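Local coordinates for protein 4-oxalocrotonate tautomerase family enzyme (Burkholderia sp. RPE67, PDB 6VVM) that belongs to the tautomerase superfamily and assembles as a trimer whose chains each join two beta-alpha-beta units, at residues P1-Y6 / E36-L41; L7-S12 / E44-N49; A17-G22 / E86-V91; R25-A30 / E78-H83; L61-A66 / R100-D105. All coordinates share one frame; numbering follows the deposited sequence.

Contact 1 of 5, residues P1-Y6 / E36-L41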
# COMPACT_ATOMS: atom_id res chain seq x y z
N PRO A 1 1.53 3.26 -14.58
CA PRO A 1 0.83 2.56 -13.49
C PRO A 1 1.79 1.81 -12.59
O PRO A 1 2.83 1.31 -13.05
CB PRO A 1 -0.10 1.58 -14.23
CG PRO A 1 -0.15 2.04 -15.63
CD PRO A 1 1.16 2.72 -15.90
N THR A 2 1.44 1.73 -11.31
CA THR A 2 2.18 0.94 -10.34
C THR A 2 1.25 -0.15 -9.82
O THR A 2 0.20 0.16 -9.24
CB THR A 2 2.70 1.79 -9.17
OG1 THR A 2 3.60 2.80 -9.65
CG2 THR A 2 3.42 0.90 -8.18
N LEU A 3 1.61 -1.40 -10.05
CA LEU A 3 0.83 -2.54 -9.59
C LEU A 3 1.53 -3.19 -8.40
O LEU A 3 2.76 -3.35 -8.40
CB LEU A 3 0.62 -3.58 -10.69
CG LEU A 3 0.22 -3.10 -12.08
CD1 LEU A 3 -0.12 -4.29 -12.95
CD2 LEU A 3 -0.97 -2.13 -11.96
N GLU A 4 0.75 -3.60 -7.41
CA GLU A 4 1.29 -4.37 -6.30
C GLU A 4 0.43 -5.61 -6.17
O GLU A 4 -0.79 -5.51 -6.03
CB GLU A 4 1.33 -3.57 -4.98
CG GLU A 4 1.66 -4.47 -3.78
CD GLU A 4 2.02 -3.75 -2.49
OE1 GLU A 4 1.62 -2.57 -2.29
OE2 GLU A 4 2.70 -4.39 -1.65
N VAL A 5 1.06 -6.78 -6.25
CA VAL A 5 0.36 -8.05 -6.13
C VAL A 5 0.74 -8.70 -4.80
O VAL A 5 1.91 -9.00 -4.56
CB VAL A 5 0.66 -8.99 -7.30
CG1 VAL A 5 -0.22 -10.22 -7.20
CG2 VAL A 5 0.43 -8.26 -8.62
N TYR A 6 -0.26 -8.92 -3.97
CA TYR A 6 -0.12 -9.76 -2.78
C TYR A 6 -0.34 -11.22 -3.18
O TYR A 6 -1.41 -11.58 -3.69
CB TYR A 6 -1.11 -9.33 -1.71
CG TYR A 6 -0.70 -8.06 -1.01
CD1 TYR A 6 -1.03 -6.82 -1.54
CD2 TYR A 6 0.02 -8.11 0.17
CE1 TYR A 6 -0.66 -5.66 -0.90
CE2 TYR A 6 0.39 -6.96 0.82
CZ TYR A 6 0.05 -5.74 0.29
OH TYR A 6 0.43 -4.60 0.96
N GLU A 36 6.44 0.36 -20.91
CA GLU A 36 7.55 0.83 -20.11
C GLU A 36 7.11 1.63 -18.89
O GLU A 36 7.91 1.82 -17.96
CB GLU A 36 8.48 1.67 -20.98
CG GLU A 36 7.73 2.77 -21.75
CD GLU A 36 7.37 2.38 -23.18
OE1 GLU A 36 7.47 3.25 -24.07
OE2 GLU A 36 6.99 1.20 -23.42
N SER A 37 5.88 2.13 -18.87
CA SER A 37 5.39 2.89 -17.74
C SER A 37 4.76 2.01 -16.67
O SER A 37 4.31 2.52 -15.65
CB SER A 37 4.38 3.95 -18.20
OG SER A 37 3.13 3.36 -18.51
N VAL A 38 4.69 0.70 -16.89
CA VAL A 38 4.10 -0.22 -15.92
C VAL A 38 5.20 -0.71 -15.00
O VAL A 38 6.12 -1.40 -15.44
CB VAL A 38 3.40 -1.39 -16.63
CG1 VAL A 38 2.82 -2.37 -15.59
CG2 VAL A 38 2.32 -0.86 -17.54
N ARG A 39 5.10 -0.35 -13.71
CA ARG A 39 5.98 -0.83 -12.65
C ARG A 39 5.21 -1.80 -11.76
O ARG A 39 4.07 -1.51 -11.36
CB ARG A 39 6.52 0.33 -11.81
CG ARG A 39 7.60 1.17 -12.52
CD ARG A 39 7.68 2.60 -11.96
NE ARG A 39 6.42 3.31 -12.13
CZ ARG A 39 6.07 3.96 -13.25
NH1 ARG A 39 4.89 4.58 -13.32
NH2 ARG A 39 6.88 3.98 -14.29
N ILE A 40 5.80 -2.94 -11.46
CA ILE A 40 5.14 -3.97 -10.67
C ILE A 40 5.97 -4.32 -9.45
O ILE A 40 7.19 -4.52 -9.54
CB ILE A 40 4.86 -5.24 -11.50
CG1 ILE A 40 3.97 -4.88 -12.70
CG2 ILE A 40 4.20 -6.34 -10.64
CD1 ILE A 40 3.76 -6.01 -13.62
N LEU A 41 5.32 -4.46 -8.30
CA LEU A 41 5.96 -5.07 -7.14
C LEU A 41 5.12 -6.23 -6.69
O LEU A 41 3.90 -6.10 -6.52
CB LEU A 41 6.17 -4.07 -5.99
CG LEU A 41 5.01 -3.24 -5.42
CD1 LEU A 41 5.25 -2.92 -3.91
CD2 LEU A 41 4.84 -1.96 -6.21
O HOH W 1 2.88 4.81 -11.45
O HOH W 2 5.95 4.19 -9.31
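Leu3 and Ile40 are paired in parallel strands 2-8 and 39-45, which with helix 13-31 form a beta-alpha-beta unit. The tight part of the contact is the backbone. Arg39 N donates to Pro1 O, Leu3 N to Arg39 O (2.8 Å), Leu41 N to Leu3 O and Val5 N to Leu41 O. On the face turned to the helix, Ile40 CG1 sits 4.1 Å from Leu3 CB. On the other face the first torsion of Leu41 puts CG between its backbone N and carbonyl carbon (chi1 53°); CD2 comes within 3.3 Å of Leu3 O, while CD1 rests 3.6 Å from Glu4 CD. The Glu4 carboxylate is bound beyond the pair, by Thr43 and by Lys104 of the second subunit.

The looser, watered part is around Arg39. Pro1 O lies over one face of its guanidinium, but Thr2 OG1 and Arg39 NE remain 3.8 Å apart and are joined through water. One water links Thr2 OG1 to Arg39 NE, and a second links the same hydroxyl oxygen to Arg39 NH1. Register is thus set by direct backbone bonds, whereas the guanidinium is coupled to the neighbouring strand through solvent.

Contact 2 of 5, residues L7-S12 / E44-N49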
# COMPACT_ATOMS: atom_id res chain seq x y z
N LEU A 7 0.68 -12.04 -2.98
CA LEU A 7 0.64 -13.44 -3.36
C LEU A 7 1.34 -14.28 -2.30
O LEU A 7 2.12 -13.75 -1.50
CB LEU A 7 1.26 -13.67 -4.75
CG LEU A 7 2.77 -13.62 -4.99
CD1 LEU A 7 3.07 -13.92 -6.47
CD2 LEU A 7 3.37 -12.26 -4.60
N PRO A 8 1.05 -15.57 -2.23
CA PRO A 8 1.72 -16.42 -1.25
C PRO A 8 3.12 -16.79 -1.70
O PRO A 8 3.48 -16.66 -2.88
CB PRO A 8 0.83 -17.67 -1.18
CG PRO A 8 -0.38 -17.36 -2.03
CD PRO A 8 0.05 -16.32 -3.01
N GLN A 9 3.92 -17.25 -0.74
CA GLN A 9 5.23 -17.82 -1.03
C GLN A 9 5.11 -19.10 -1.84
O GLN A 9 4.04 -19.71 -1.93
CB GLN A 9 5.99 -18.13 0.27
CG GLN A 9 6.43 -16.92 1.08
CD GLN A 9 6.98 -17.30 2.45
OE1 GLN A 9 6.62 -18.33 3.03
NE2 GLN A 9 7.85 -16.46 2.97
N GLY A 10 6.22 -19.52 -2.43
CA GLY A 10 6.30 -20.80 -3.11
C GLY A 10 6.30 -20.74 -4.62
O GLY A 10 6.59 -21.76 -5.26
N HIS A 11 5.98 -19.60 -5.24
CA HIS A 11 5.95 -19.51 -6.69
C HIS A 11 7.36 -19.33 -7.24
O HIS A 11 8.17 -18.58 -6.68
CB HIS A 11 5.06 -18.36 -7.15
CG HIS A 11 3.60 -18.60 -6.91
ND1 HIS A 11 2.90 -19.61 -7.53
CD2 HIS A 11 2.70 -17.95 -6.13
CE1 HIS A 11 1.64 -19.59 -7.14
NE2 HIS A 11 1.49 -18.59 -6.29
N SER A 12 7.65 -20.03 -8.34
CA SER A 12 9.00 -20.02 -8.88
C SER A 12 9.35 -18.64 -9.41
O SER A 12 8.49 -17.80 -9.67
CB SER A 12 9.14 -21.06 -9.99
OG SER A 12 8.26 -20.76 -11.06
N GLU A 44 5.27 -11.03 -1.58
CA GLU A 44 5.08 -12.40 -1.13
C GLU A 44 4.83 -12.42 0.38
O GLU A 44 5.55 -11.77 1.13
CB GLU A 44 6.32 -13.24 -1.43
CG GLU A 44 6.40 -13.85 -2.79
CD GLU A 44 7.56 -14.83 -2.89
OE1 GLU A 44 8.35 -14.94 -1.92
OE2 GLU A 44 7.67 -15.49 -3.94
N LEU A 45 3.83 -13.19 0.81
CA LEU A 45 3.53 -13.29 2.24
C LEU A 45 3.51 -14.74 2.70
O LEU A 45 2.96 -15.61 2.02
CB LEU A 45 2.18 -12.64 2.57
CG LEU A 45 2.04 -11.15 2.26
CD1 LEU A 45 0.72 -10.62 2.81
CD2 LEU A 45 3.22 -10.37 2.86
N PRO A 46 4.08 -15.01 3.87
CA PRO A 46 3.88 -16.33 4.49
C PRO A 46 2.42 -16.54 4.87
O PRO A 46 1.67 -15.59 5.09
CB PRO A 46 4.79 -16.29 5.72
CG PRO A 46 4.92 -14.82 6.05
CD PRO A 46 4.88 -14.10 4.72
N VAL A 47 2.03 -17.82 4.96
CA VAL A 47 0.63 -18.13 5.26
C VAL A 47 0.22 -17.53 6.60
O VAL A 47 -0.93 -17.08 6.77
CB VAL A 47 0.40 -19.66 5.21
CG1 VAL A 47 -0.93 -20.05 5.85
CG2 VAL A 47 0.41 -20.13 3.77
N SER A 48 1.15 -17.46 7.56
CA SER A 48 0.89 -16.86 8.86
C SER A 48 0.39 -15.43 8.77
O SER A 48 -0.29 -14.95 9.69
CB SER A 48 2.16 -16.91 9.71
OG SER A 48 3.19 -16.11 9.14
N ASN A 49 0.71 -14.73 7.67
CA ASN A 49 0.40 -13.32 7.49
C ASN A 49 -0.85 -13.08 6.64
O ASN A 49 -1.17 -11.92 6.38
CB ASN A 49 1.60 -12.60 6.85
CG ASN A 49 2.80 -12.49 7.79
OD1 ASN A 49 3.05 -13.36 8.62
ND2 ASN A 49 3.55 -11.39 7.66
O HOH W 3 5.46 -16.73 -4.52
O HOH W 4 4.11 -19.68 3.66
O HOH W 5 9.07 -15.09 0.51
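Leu7 and Glu44 carry the parallel pairing of strands 2-8 and 39-45 to its far end, where the two strands of the first beta-alpha-beta unit run out into loops. The backbone bonds weaken toward the strand ends. Leu45 N donates to Leu7 O at 2.9 Å, while the next bond, from Gln9 N to Leu45 O, is weak at 3.4 Å. Between them the CA-H groups of Glu44 and Pro8 point to Leu7 O and Leu45 O respectively.

Apolar and van der Waals contacts come from four side chains. Leu7 CD2 lies 3.9 Å from Glu44 CG. The extended Gln9 side chain crosses Pro46 obliquely, with CG near Leu45 O and OE1 3.7 Å from Pro46 CA. The side chains of Pro8 and Leu45 diverge: Pro8 packs on Leu61, Leu45 on Ile103 of the third subunit.

Three waters supply the polar links that involve side chains. Glu44 CG is anti to the carbonyl carbon (chi1 -86°), and from there the extended chain brings its carboxylate near the loop after strand 2-8. OE1 accepts from a water that also takes a hydrogen from Gln9 NE2, and OE2 is salt-bridged to Lys16 of helix 13-31. A second water donates to Gln9 OE1 and accepts from Val47 N. The third binds three groups at once: it donates to Pro8 O and to Glu44 OE2, both at 2.6 Å, and accepts from His11 N at 3.0 Å.

Contact 3 of 5, residues A17-G22 / E86-V91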
# COMPACT_ATOMS: atom_id res chain seq x y z
N ALA A 17 8.29 -14.05 -13.01
CA ALA A 17 8.61 -13.34 -14.25
C ALA A 17 7.47 -13.44 -15.27
O ALA A 17 7.17 -12.46 -15.96
CB ALA A 17 9.91 -13.91 -14.84
N SER A 18 6.79 -14.59 -15.35
CA SER A 18 5.67 -14.70 -16.28
C SER A 18 4.47 -13.90 -15.78
O SER A 18 3.68 -13.39 -16.57
CB SER A 18 5.30 -16.17 -16.50
OG SER A 18 4.07 -16.29 -17.18
N LEU A 19 4.34 -13.75 -14.46
CA LEU A 19 3.27 -12.90 -13.94
C LEU A 19 3.53 -11.43 -14.25
O LEU A 19 2.60 -10.70 -14.60
CB LEU A 19 3.13 -13.11 -12.44
CG LEU A 19 2.07 -12.22 -11.77
CD1 LEU A 19 0.68 -12.63 -12.23
CD2 LEU A 19 2.18 -12.30 -10.23
N ILE A 20 4.79 -10.98 -14.08
CA ILE A 20 5.13 -9.59 -14.38
C ILE A 20 4.90 -9.33 -15.86
O ILE A 20 4.36 -8.29 -16.25
CB ILE A 20 6.59 -9.29 -13.97
CG1 ILE A 20 6.68 -9.01 -12.45
CG2 ILE A 20 7.14 -8.11 -14.79
CD1 ILE A 20 8.03 -9.34 -11.83
N ASP A 21 5.25 -10.30 -16.70
CA ASP A 21 5.03 -10.18 -18.14
C ASP A 21 3.55 -10.06 -18.47
O ASP A 21 3.12 -9.16 -19.20
CB ASP A 21 5.66 -11.39 -18.85
CG ASP A 21 5.29 -11.47 -20.33
OD1 ASP A 21 5.39 -10.43 -21.03
OD2 ASP A 21 4.94 -12.58 -20.79
N GLY A 22 2.73 -10.95 -17.91
CA GLY A 22 1.32 -10.96 -18.27
C GLY A 22 0.57 -9.76 -17.75
O GLY A 22 -0.29 -9.21 -18.44
N GLU A 86 -7.98 -12.07 -14.73
CA GLU A 86 -7.78 -13.26 -15.56
C GLU A 86 -6.31 -13.63 -15.68
O GLU A 86 -5.96 -14.81 -15.60
CB GLU A 86 -8.38 -13.05 -16.96
CG GLU A 86 -7.95 -14.11 -17.98
CD GLU A 86 -8.48 -15.49 -17.63
OE1 GLU A 86 -9.54 -15.58 -16.97
OE2 GLU A 86 -7.84 -16.50 -18.00
N THR A 87 -5.44 -12.63 -15.85
CA THR A 87 -4.00 -12.88 -15.93
C THR A 87 -3.48 -13.48 -14.63
O THR A 87 -2.74 -14.47 -14.63
CB THR A 87 -3.24 -11.58 -16.22
OG1 THR A 87 -3.53 -11.12 -17.56
CG2 THR A 87 -1.74 -11.82 -16.10
N SER A 88 -3.82 -12.86 -13.50
CA SER A 88 -3.35 -13.37 -12.22
C SER A 88 -3.83 -14.79 -11.98
O SER A 88 -3.04 -15.66 -11.59
CB SER A 88 -3.83 -12.44 -11.09
OG SER A 88 -3.23 -11.17 -11.24
N ALA A 89 -5.11 -15.06 -12.27
CA ALA A 89 -5.64 -16.39 -12.00
C ALA A 89 -5.01 -17.43 -12.91
O ALA A 89 -4.72 -18.55 -12.47
CB ALA A 89 -7.16 -16.40 -12.17
N SER A 90 -4.76 -17.08 -14.18
CA SER A 90 -4.21 -18.07 -15.09
C SER A 90 -2.73 -18.34 -14.79
O SER A 90 -2.31 -19.50 -14.77
CB SER A 90 -4.42 -17.63 -16.54
OG SER A 90 -3.31 -16.91 -17.03
N VAL A 91 -1.95 -17.29 -14.50
CA VAL A 91 -0.52 -17.48 -14.25
C VAL A 91 -0.30 -18.17 -12.91
O VAL A 91 0.49 -19.12 -12.80
CB VAL A 91 0.22 -16.14 -14.33
CG1 VAL A 91 1.69 -16.33 -13.97
CG2 VAL A 91 0.09 -15.51 -15.73
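The two long helices of the chain, one from each beta-alpha-beta unit, pack side by side in nearly antiparallel fashion, and segments 17-22 and 86-91 form one end of that interface. Their axes approach to 9.6 Å at an angle of 159° between N-to-C directions. The contact is made by small and branched side chains and the bare backbone at Gly22, without polar bonds between the segments.

Val91 points toward helix 13-31 and carries one half of the contact. Its CG1, anti to the backbone N (chi1 176°), reaches down to the helix backbone, 3.7 Å from Leu19 N, and touches Leu19 CB at 3.8 Å. Ser18 OG borders the same methyl at 4.0 Å. Leu19 answers from its own side: its CD1 crosses to Val91 CB and to Ser88 CA, both at 4.1 Å.

The other half is built on Gly22. With no side chain there, Thr87 CG2 comes right onto the main chain, 3.5 Å from Gly22 C. The Thr87 hydroxyl is engaged within its own helix, with His83 O, and Ser88 OG is likewise bound to Leu84 O.

Beneath this layer Leu19 and Ile20 rest on Leu42 of strand 39-45, so helix 13-31 lies on the sheet with helix 74-92 beside it. Ala17 and Ile20 also meet the second subunit, at Thr117 and Gly115, while Thr87 continues the helix pairing toward Leu23 and Ala26.

Contact 4 of 5, residues R25-A30 / E78-H83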
# COMPACT_ATOMS: atom_id res chain seq x y z
N ARG A 25 1.27 -6.81 -20.04
CA ARG A 25 0.45 -6.91 -21.24
C ARG A 25 -1.01 -6.64 -20.92
O ARG A 25 -1.74 -6.05 -21.73
CB ARG A 25 0.59 -8.29 -21.87
CG ARG A 25 1.99 -8.64 -22.28
CD ARG A 25 2.05 -10.10 -22.77
NE ARG A 25 3.42 -10.45 -23.11
CZ ARG A 25 3.97 -10.25 -24.30
NH1 ARG A 25 3.24 -9.72 -25.29
NH2 ARG A 25 5.23 -10.59 -24.52
N ALA A 26 -1.46 -7.06 -19.74
CA ALA A 26 -2.85 -6.86 -19.35
C ALA A 26 -3.15 -5.39 -19.20
O ALA A 26 -4.24 -4.93 -19.58
CB ALA A 26 -3.14 -7.60 -18.04
N THR A 27 -2.19 -4.63 -18.64
CA THR A 27 -2.39 -3.22 -18.39
C THR A 27 -2.32 -2.42 -19.68
O THR A 27 -3.16 -1.55 -19.92
CB THR A 27 -1.34 -2.73 -17.38
OG1 THR A 27 -1.46 -3.49 -16.16
CG2 THR A 27 -1.51 -1.25 -17.07
N VAL A 28 -1.36 -2.75 -20.55
CA VAL A 28 -1.27 -2.11 -21.86
C VAL A 28 -2.58 -2.26 -22.63
O VAL A 28 -3.11 -1.29 -23.18
CB VAL A 28 -0.09 -2.68 -22.68
CG1 VAL A 28 -0.12 -2.12 -24.13
CG2 VAL A 28 1.22 -2.36 -22.01
N ASP A 29 -3.11 -3.48 -22.71
CA ASP A 29 -4.34 -3.71 -23.45
C ASP A 29 -5.53 -3.02 -22.80
O ASP A 29 -6.44 -2.57 -23.50
CB ASP A 29 -4.62 -5.21 -23.59
CG ASP A 29 -3.70 -5.89 -24.60
OD1 ASP A 29 -2.92 -5.20 -25.30
OD2 ASP A 29 -3.77 -7.13 -24.68
N ALA A 30 -5.55 -2.93 -21.47
CA ALA A 30 -6.77 -2.50 -20.80
C ALA A 30 -6.93 -0.99 -20.81
O ALA A 30 -8.03 -0.48 -21.02
CB ALA A 30 -6.80 -3.01 -19.35
N GLU A 78 -12.96 -1.10 -15.70
CA GLU A 78 -13.59 -2.42 -15.79
C GLU A 78 -12.73 -3.39 -16.58
O GLU A 78 -12.57 -4.56 -16.20
CB GLU A 78 -14.97 -2.29 -16.45
CG GLU A 78 -15.81 -3.55 -16.46
CD GLU A 78 -17.23 -3.26 -16.90
OE1 GLU A 78 -17.68 -3.87 -17.89
OE2 GLU A 78 -17.89 -2.40 -16.28
N ALA A 79 -12.17 -2.94 -17.71
CA ALA A 79 -11.29 -3.79 -18.50
C ALA A 79 -10.02 -4.12 -17.74
O ALA A 79 -9.55 -5.26 -17.76
CB ALA A 79 -10.98 -3.13 -19.84
N LEU A 80 -9.45 -3.12 -17.06
CA LEU A 80 -8.29 -3.36 -16.21
C LEU A 80 -8.58 -4.44 -15.17
O LEU A 80 -7.79 -5.38 -15.01
CB LEU A 80 -7.83 -2.06 -15.56
CG LEU A 80 -6.50 -2.15 -14.79
CD1 LEU A 80 -5.34 -2.63 -15.68
CD2 LEU A 80 -6.17 -0.83 -14.14
N ILE A 81 -9.71 -4.32 -14.46
CA ILE A 81 -10.10 -5.35 -13.48
C ILE A 81 -10.19 -6.72 -14.14
O ILE A 81 -9.68 -7.72 -13.61
CB ILE A 81 -11.44 -4.97 -12.81
CG1 ILE A 81 -11.22 -3.85 -11.78
CG2 ILE A 81 -12.08 -6.20 -12.16
CD1 ILE A 81 -12.53 -3.21 -11.31
N ALA A 82 -10.81 -6.80 -15.32
CA ALA A 82 -11.01 -8.09 -15.96
C ALA A 82 -9.67 -8.70 -16.38
O ALA A 82 -9.42 -9.88 -16.17
CB ALA A 82 -11.94 -7.95 -17.16
N HIS A 83 -8.79 -7.88 -16.97
CA HIS A 83 -7.53 -8.38 -17.49
C HIS A 83 -6.55 -8.73 -16.38
O HIS A 83 -5.86 -9.76 -16.47
CB HIS A 83 -6.89 -7.34 -18.42
CG HIS A 83 -7.44 -7.35 -19.82
ND1 HIS A 83 -6.78 -7.95 -20.87
CD2 HIS A 83 -8.56 -6.80 -20.35
CE1 HIS A 83 -7.47 -7.78 -21.98
NE2 HIS A 83 -8.55 -7.08 -21.70
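His83 meets Ala26 and Ala30 where helices 13-31 and 74-92, the two antiparallel helices lying on the beta sheet, have their axes nearer than at 17-22/86-91. The axes are 8.7 Å apart at 156°, a short spacing consistent with the small side chains of Ala26, Ala30 and Ala79.

From the backbone, His83 CB points toward the facing helix and lies 3.8 Å from both CB and O of Ala26. The first torsion, with CG anti to the carbonyl carbon (chi1 -82°), places CG 4.0 Å from Ala26 O. ND1 passes somewhat farther from the same oxygen, CE1 reaches Asp29 CB at 4.2 Å, and CD2 approaches Ala30 CB. All three neighbours meet the ring obliquely. At its edge and in its plane sits Ala79 O, one turn back in the same helix. Asp29 OD2 and His83 ND1 remain 4.9 Å apart, not in contact, although the carboxylate could favour a protonated ring.

Toward the sheet, Leu80 CD1 lies beside Thr27 OG1, whose hydroxyl is bound to Leu23 O, and the same leucine packs on Ile103. The tightest carbon pair is that of Ala30 CB with Leu80 CA, 3.5 Å apart.

Contact 5 of 5, residues L61-A66 / R100-D105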
# COMPACT_ATOMS: atom_id res chain seq x y z
N LEU A 61 -5.49 -14.77 -1.30
CA LEU A 61 -4.78 -14.12 -2.38
C LEU A 61 -5.16 -14.75 -3.70
O LEU A 61 -5.66 -15.88 -3.74
CB LEU A 61 -3.27 -14.23 -2.12
CG LEU A 61 -2.92 -13.65 -0.73
CD1 LEU A 61 -1.42 -13.54 -0.50
CD2 LEU A 61 -3.57 -12.30 -0.50
N PRO A 62 -4.93 -14.06 -4.83
CA PRO A 62 -4.21 -12.78 -4.94
C PRO A 62 -5.05 -11.50 -4.83
O PRO A 62 -6.20 -11.46 -5.26
CB PRO A 62 -3.57 -12.87 -6.32
CG PRO A 62 -4.53 -13.68 -7.13
CD PRO A 62 -5.31 -14.58 -6.16
N VAL A 63 -4.44 -10.46 -4.27
CA VAL A 63 -5.01 -9.12 -4.22
C VAL A 63 -4.10 -8.21 -5.02
O VAL A 63 -2.89 -8.16 -4.76
CB VAL A 63 -5.17 -8.62 -2.78
CG1 VAL A 63 -5.59 -7.14 -2.76
CG2 VAL A 63 -6.17 -9.50 -2.01
N ILE A 64 -4.65 -7.53 -6.01
CA ILE A 64 -3.88 -6.63 -6.86
C ILE A 64 -4.32 -5.21 -6.58
O ILE A 64 -5.50 -4.88 -6.71
CB ILE A 64 -4.04 -6.96 -8.35
CG1 ILE A 64 -3.72 -8.43 -8.65
CG2 ILE A 64 -3.13 -6.07 -9.16
CD1 ILE A 64 -4.96 -9.37 -8.70
N ILE A 65 -3.37 -4.35 -6.20
CA ILE A 65 -3.60 -2.92 -6.09
C ILE A 65 -2.98 -2.26 -7.30
O ILE A 65 -1.79 -2.47 -7.60
CB ILE A 65 -3.02 -2.36 -4.79
CG1 ILE A 65 -3.66 -3.06 -3.58
CG2 ILE A 65 -3.20 -0.85 -4.72
CD1 ILE A 65 -2.92 -2.82 -2.27
N ALA A 66 -3.77 -1.47 -8.02
CA ALA A 66 -3.34 -0.78 -9.22
C ALA A 66 -3.49 0.72 -8.99
O ALA A 66 -4.61 1.20 -8.76
CB ALA A 66 -4.15 -1.21 -10.45
N ARG A 100 -8.88 -10.42 -6.33
CA ARG A 100 -9.36 -9.11 -5.92
C ARG A 100 -8.52 -8.03 -6.59
O ARG A 100 -7.30 -8.16 -6.65
CB ARG A 100 -9.25 -8.92 -4.39
CG ARG A 100 -10.07 -9.88 -3.55
CD ARG A 100 -11.52 -9.76 -3.90
NE ARG A 100 -12.42 -10.21 -2.82
CZ ARG A 100 -12.54 -11.47 -2.44
NH1 ARG A 100 -13.41 -11.79 -1.49
NH2 ARG A 100 -11.80 -12.42 -2.99
N VAL A 101 -9.18 -6.97 -7.08
CA VAL A 101 -8.48 -5.82 -7.65
C VAL A 101 -8.99 -4.56 -6.98
O VAL A 101 -10.20 -4.37 -6.82
CB VAL A 101 -8.68 -5.72 -9.18
CG1 VAL A 101 -8.02 -4.43 -9.71
CG2 VAL A 101 -8.12 -6.96 -9.87
N MET A 102 -8.06 -3.67 -6.61
CA MET A 102 -8.41 -2.38 -6.05
C MET A 102 -7.62 -1.29 -6.78
O MET A 102 -6.39 -1.36 -6.86
CB MET A 102 -8.13 -2.34 -4.54
CG MET A 102 -9.14 -3.11 -3.73
SD MET A 102 -8.40 -4.05 -2.38
CE MET A 102 -7.27 -2.90 -1.60
N ILE A 103 -8.34 -0.32 -7.33
CA ILE A 103 -7.73 0.72 -8.16
C ILE A 103 -7.72 2.02 -7.37
O ILE A 103 -8.77 2.50 -6.93
CB ILE A 103 -8.49 0.91 -9.48
CG1 ILE A 103 -8.45 -0.38 -10.31
CG2 ILE A 103 -7.89 2.10 -10.26
CD1 ILE A 103 -9.27 -0.31 -11.56
N LYS A 104 -6.54 2.61 -7.24
CA LYS A 104 -6.37 3.93 -6.64
C LYS A 104 -6.15 4.95 -7.75
O LYS A 104 -5.22 4.81 -8.55
CB LYS A 104 -5.20 3.95 -5.66
CG LYS A 104 -5.49 3.27 -4.32
CD LYS A 104 -4.21 3.07 -3.52
CE LYS A 104 -4.01 4.17 -2.50
NZ LYS A 104 -3.82 3.59 -1.13
N ASP A 105 -7.01 5.97 -7.79
CA ASP A 105 -6.85 7.11 -8.68
C ASP A 105 -6.06 8.20 -7.97
O ASP A 105 -6.39 8.55 -6.83
CB ASP A 105 -8.21 7.65 -9.10
CG ASP A 105 -8.97 6.68 -9.97
OD1 ASP A 105 -8.41 6.25 -10.99
OD2 ASP A 105 -10.12 6.34 -9.62
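Ala66 O is approached by two groups of the adjacent strand: Lys104 N donates to it at 2.8 Å, and Ile103 CA brings a CA-H group to 3.2 Å. This is the parallel pairing of strands 63-69 and 100-106 in the second beta-alpha-beta unit. The same pattern recurs at Ile64 O, which accepts from Met102 N, and at Met102 O, which accepts from Ala66 N. Arg100 N opens the series with a longer bond to Pro62 O, the proline that follows a cis peptide, and Ile64 N then donates to Arg100 O at 2.8 Å.

On one face Val63 CG2 rests on Arg100 CB at 3.9 Å. Met102 is bent beyond CG, so that its sulfur meets Val63 CG1 and its CE lies 4.1 Å from Ile65 CG1. This face is covered by the third subunit: Arg100 NE is bonded to Ala60 O, and Lys104 NZ to Tyr6 OH, of that subunit. The sheet itself runs on into it from Arg100 and Val101.

The opposite face, under helix 74-92, holds Ile64 against Val101. Ile64 has an unusual second torsion (chi2 97°) that carries CD1 within 4.1 Å of Val101 CG2 and 3.3 Å from Arg100 O.

Overall arrangement
From the N terminus, strand 2-8 enters contact 1 and then contact 2, and the chain returns through helix 13-31 to close both loops along strand 39-45; they cross each other and both helix contacts, 3 and 4. Helix 13-31 meanwhile opens contacts 3 and 4, which are left pending until helix 74-92 arrives. Contact 4 closes first and lies within contact 3. Contact 5 starts after contacts 1 and 2 are complete, crosses both helix contacts, and closes the second beta-alpha-beta unit. Contacts 1, 2 and 5 are therefore local to one unit each, whereas contacts 3 and 4 join the units through their helices. Strands 2-8 and 63-69, hydrogen-bonded antiparallel neighbours, join them through the sheet.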